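Local coordinates for molybdopterin-guanine dinucleotide biosynthesis protein B (mobB) (PDB 2F1R) that probably binds GTP and takes part in making the guanine dinucleotide form of the molybdenum cofactor, at residues G127-V132 with D139-F144. Residues are numbered along the deposited sequence; the frame is centred on the assembly and turned at random.
Sequences GRILAV and DGHKWF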
ATOM      1  N   GLY A 127     -24.988  -1.036 -11.873  1.00 13.86           N
ATOM      2  CA  GLY A 127     -24.252  -1.699 -12.961  1.00 12.65           C
ATOM      3  C   GLY A 127     -24.916  -3.004 -13.312  1.00 12.51           C
ATOM      4  O   GLY A 127     -25.974  -3.319 -12.779  1.00 11.28           O
ATOM      5  N   ARG A 128     -24.285  -3.774 -14.192  1.00 12.75           N
ATOM      6  CA  ARG A 128     -24.830  -5.067 -14.600  1.00 14.33           C
ATOM      7  C   ARG A 128     -24.793  -6.132 -13.503  1.00 13.37           C
ATOM      8  O   ARG A 128     -23.719  -6.418 -12.937  1.00 12.05           O
ATOM      9  CB  ARG A 128     -24.110  -5.585 -15.850  1.00 16.21           C
ATOM     10  CG  ARG A 128     -24.900  -6.644 -16.569  1.00 23.48           C
ATOM     11  CD  ARG A 128     -24.381  -6.856 -18.003  1.00 31.12           C
ATOM     12  NE  ARG A 128     -23.743  -8.156 -18.080  1.00 39.02           N
ATOM     13  CZ  ARG A 128     -22.483  -8.371 -18.452  1.00 43.50           C
ATOM     14  NH1 ARG A 128     -21.695  -7.347 -18.821  1.00 43.21           N
ATOM     15  NH2 ARG A 128     -22.027  -9.629 -18.473  1.00 44.25           N
ATOM     16  N   ILE A 129     -25.975  -6.701 -13.213  1.00 11.80           N
ATOM     17  CA  ILE A 129     -26.093  -7.746 -12.199  1.00 11.88           C
ATOM     18  C   ILE A 129     -25.778  -9.073 -12.881  1.00 12.43           C
ATOM     19  O   ILE A 129     -26.485  -9.521 -13.796  1.00 11.03           O
ATOM     20  CB  ILE A 129     -27.468  -7.756 -11.446  1.00 11.29           C
ATOM     21  CG1 ILE A 129     -27.637  -6.456 -10.627  1.00 11.02           C
ATOM     22  CG2 ILE A 129     -27.613  -9.014 -10.550  1.00 12.43           C
ATOM     23  CD1 ILE A 129     -29.097  -6.166 -10.232  1.00 11.66           C
ATOM     24  N   LEU A 130     -24.718  -9.702 -12.392  1.00 11.78           N
ATOM     25  CA  LEU A 130     -24.238 -10.921 -12.985  1.00 11.95           C
ATOM     26  C   LEU A 130     -24.877 -12.082 -12.284  1.00 11.38           C
ATOM     27  O   LEU A 130     -25.136 -13.145 -12.915  1.00 10.62           O
ATOM     28  CB  LEU A 130     -22.711 -11.010 -12.831  1.00 11.68           C
ATOM     29  CG  LEU A 130     -21.872  -9.960 -13.568  1.00 12.25           C
ATOM     30  CD1 LEU A 130     -20.439 -10.260 -13.448  1.00 12.92           C
ATOM     31  CD2 LEU A 130     -22.295  -9.843 -15.034  1.00 17.85           C
ATOM     32  N   ALA A 131     -25.083 -11.910 -10.963  1.00 10.64           N
ATOM     33  CA  ALA A 131     -25.741 -12.955 -10.173  1.00  9.63           C
ATOM     34  C   ALA A 131     -26.169 -12.423  -8.835  1.00 10.12           C
ATOM     35  O   ALA A 131     -25.648 -11.395  -8.359  1.00 10.11           O
ATOM     36  CB  ALA A 131     -24.801 -14.147  -9.982  1.00 10.46           C
ATOM     37  N   VAL A 132     -27.115 -13.126  -8.213  1.00 10.19           N
ATOM     38  CA  VAL A 132     -27.617 -12.723  -6.930  1.00  9.64           C
ATOM     39  C   VAL A 132     -27.323 -13.858  -5.992  1.00  9.98           C
ATOM     40  O   VAL A 132     -27.560 -15.032  -6.348  1.00 11.74           O
ATOM     41  CB  VAL A 132     -29.139 -12.371  -6.965  1.00 11.10           C
ATOM     42  CG1 VAL A 132     -29.684 -12.128  -5.532  1.00  8.67           C
ATOM     43  CG2 VAL A 132     -29.433 -11.113  -7.914  1.00  9.51           C
ATOM     44  N   ASP A 139     -35.921 -14.236  -8.594  1.00 20.06           N
ATOM     45  CA  ASP A 139     -36.276 -14.276 -10.029  1.00 21.72           C
ATOM     46  C   ASP A 139     -35.516 -13.267 -10.874  1.00 20.94           C
ATOM     47  O   ASP A 139     -35.206 -12.155 -10.432  1.00 21.47           O
ATOM     48  CB  ASP A 139     -37.775 -14.009 -10.204  1.00 22.24           C
ATOM     49  CG  ASP A 139     -38.643 -15.027  -9.447  1.00 25.42           C
ATOM     50  OD1 ASP A 139     -38.406 -16.269  -9.585  1.00 28.03           O
ATOM     51  OD2 ASP A 139     -39.573 -14.576  -8.741  1.00 26.28           O
ATOM     52  N   GLY A 140     -35.253 -13.647 -12.110  1.00 20.86           N
ATOM     53  CA  GLY A 140     -34.829 -12.700 -13.130  1.00 20.03           C
ATOM     54  C   GLY A 140     -33.332 -12.571 -13.213  1.00 19.36           C
ATOM     55  O   GLY A 140     -32.842 -11.777 -14.006  1.00 20.35           O
ATOM     56  N   HIS A 141     -32.612 -13.381 -12.422  1.00 18.17           N
ATOM     57  CA  HIS A 141     -31.142 -13.361 -12.337  1.00 17.01           C
ATOM     58  C   HIS A 141     -30.576 -14.732 -12.052  1.00 16.03           C
ATOM     59  O   HIS A 141     -31.226 -15.549 -11.380  1.00 14.90           O
ATOM     60  CB  HIS A 141     -30.658 -12.453 -11.191  1.00 16.11           C
ATOM     61  CG  HIS A 141     -31.125 -11.045 -11.299  1.00 16.70           C
ATOM     62  ND1 HIS A 141     -30.548 -10.138 -12.161  1.00 16.40           N
ATOM     63  CD2 HIS A 141     -32.126 -10.391 -10.671  1.00 17.75           C
ATOM     64  CE1 HIS A 141     -31.166  -8.981 -12.047  1.00 19.40           C
ATOM     65  NE2 HIS A 141     -32.125  -9.107 -11.148  1.00 21.24           N
ATOM     66  N   LYS A 142     -29.341 -14.948 -12.498  1.00 14.68           N
ATOM     67  CA  LYS A 142     -28.550 -16.092 -12.058  1.00 14.47           C
ATOM     68  C   LYS A 142     -28.499 -16.093 -10.514  1.00 13.27           C
ATOM     69  O   LYS A 142     -28.251 -15.062  -9.899  1.00 12.76           O
ATOM     70  CB  LYS A 142     -27.150 -16.003 -12.658  1.00 13.66           C
ATOM     71  CG  LYS A 142     -26.310 -17.207 -12.446  1.00 20.45           C
ATOM     72  CD  LYS A 142     -26.296 -18.101 -13.671  1.00 27.71           C
ATOM     73  CE  LYS A 142     -25.950 -19.560 -13.266  1.00 32.23           C
ATOM     74  NZ  LYS A 142     -24.513 -19.864 -13.402  1.00 36.17           N
ATOM     75  N   TRP A 143     -28.739 -17.239  -9.896  1.00 12.47           N
ATOM     76  CA  TRP A 143     -28.986 -17.267  -8.460  1.00 13.36           C
ATOM     77  C   TRP A 143     -28.186 -18.363  -7.790  1.00 13.38           C
ATOM     78  O   TRP A 143     -28.140 -19.470  -8.282  1.00 15.00           O
ATOM     79  CB  TRP A 143     -30.500 -17.414  -8.156  1.00 13.60           C
ATOM     80  CG  TRP A 143     -30.774 -17.820  -6.716  1.00 15.11           C
ATOM     81  CD1 TRP A 143     -30.489 -17.084  -5.571  1.00 13.48           C
ATOM     82  CD2 TRP A 143     -31.365 -19.050  -6.255  1.00 14.54           C
ATOM     83  NE1 TRP A 143     -30.847 -17.796  -4.458  1.00 12.38           N
ATOM     84  CE2 TRP A 143     -31.393 -18.995  -4.840  1.00 12.19           C
ATOM     85  CE3 TRP A 143     -31.857 -20.193  -6.902  1.00 17.53           C
ATOM     86  CZ2 TRP A 143     -31.905 -20.045  -4.047  1.00 14.36           C
ATOM     87  CZ3 TRP A 143     -32.356 -21.240  -6.121  1.00 16.09           C
ATOM     88  CH2 TRP A 143     -32.383 -21.146  -4.689  1.00 16.26           C
ATOM     89  N   PHE A 144     -27.543 -18.034  -6.680  1.00 13.40           N
ATOM     90  CA  PHE A 144     -26.862 -18.987  -5.813  1.00 13.48           C
ATOM     91  C   PHE A 144     -27.320 -18.721  -4.383  1.00 13.86           C
ATOM     92  O   PHE A 144     -27.712 -17.607  -4.035  1.00 11.96           O
ATOM     93  CB  PHE A 144     -25.323 -18.771  -5.871  1.00 13.40           C
ATOM     94  CG  PHE A 144     -24.737 -18.919  -7.252  1.00 13.66           C
ATOM     95  CD1 PHE A 144     -24.457 -20.191  -7.785  1.00 15.47           C
ATOM     96  CD2 PHE A 144     -24.506 -17.807  -8.028  1.00 11.59           C
ATOM     97  CE1 PHE A 144     -23.958 -20.341  -9.086  1.00 13.43           C
ATOM     98  CE2 PHE A 144     -23.999 -17.950  -9.308  1.00 13.24           C
ATOM     99  CZ  PHE A 144     -23.731 -19.214  -9.844  1.00 13.35           C
TER
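Val-132 is bonded through both of its backbone polar groups to residues 139-144. Its N donates to Lys-142 O at 2.8 Å, and its O accepts from Phe-144 N at 3.0 Å. Both bonds are close to straight, with angles at the hydrogen of 161° and 167°. The two partners flank Trp-143, which forms a parallel bridge with Val-132.

Weaker CA-H...O contacts supplement this pair. Ala-131 CA lies 3.3 Å from Lys-142 O, and Trp-143 CA lies 3.4 Å from Val-132 O. Each carbonyl oxygen is therefore approached by both an N-H and a CA-H.

The pairing adds the short strand 143-144 to the edge of a parallel sheet. Strand 129-133 is bonded along its other side to strand 111-114, for example Ala-131 to Val-113. The sheet belongs to a P-loop NTPase fold, and this contact lies at the end of it formed by the last strand in the chain.

Side-chain packing falls into two groups. In the first, the imidazole of His-141 lies against Ile-129 and Val-132. Ile-129 CG2 comes within 3.5 Å of His-141 ND1. Val-132 CG2 sits 3.7 Å from His-141 CB and also meets CG and CD2 of that ring. The CB of His-141 points toward strand 129-133, and CG stands beside the backbone N, anti to the carbonyl carbon (chi1 -58°). Ile-129 and Val-132 cross this side chain obliquely. Val-121 touches Ile-129 and Val-132 as well. His-141 NE2 has a weak hydrogen bond with Arg-125 NH2.

In the second group, which is apolar, Ala-131 CB meets the edge of the Phe-144 ring, 3.9 Å from CE2. Helix 149-160 packs against these two residues, with Phe-155 on Ala-131 and Ile-152 on Phe-144. The Lys-142 chain leads away beyond CB, which touches Leu-130 O. Trp-143 NE1 is hydrogen-bonded to Cys-134 O.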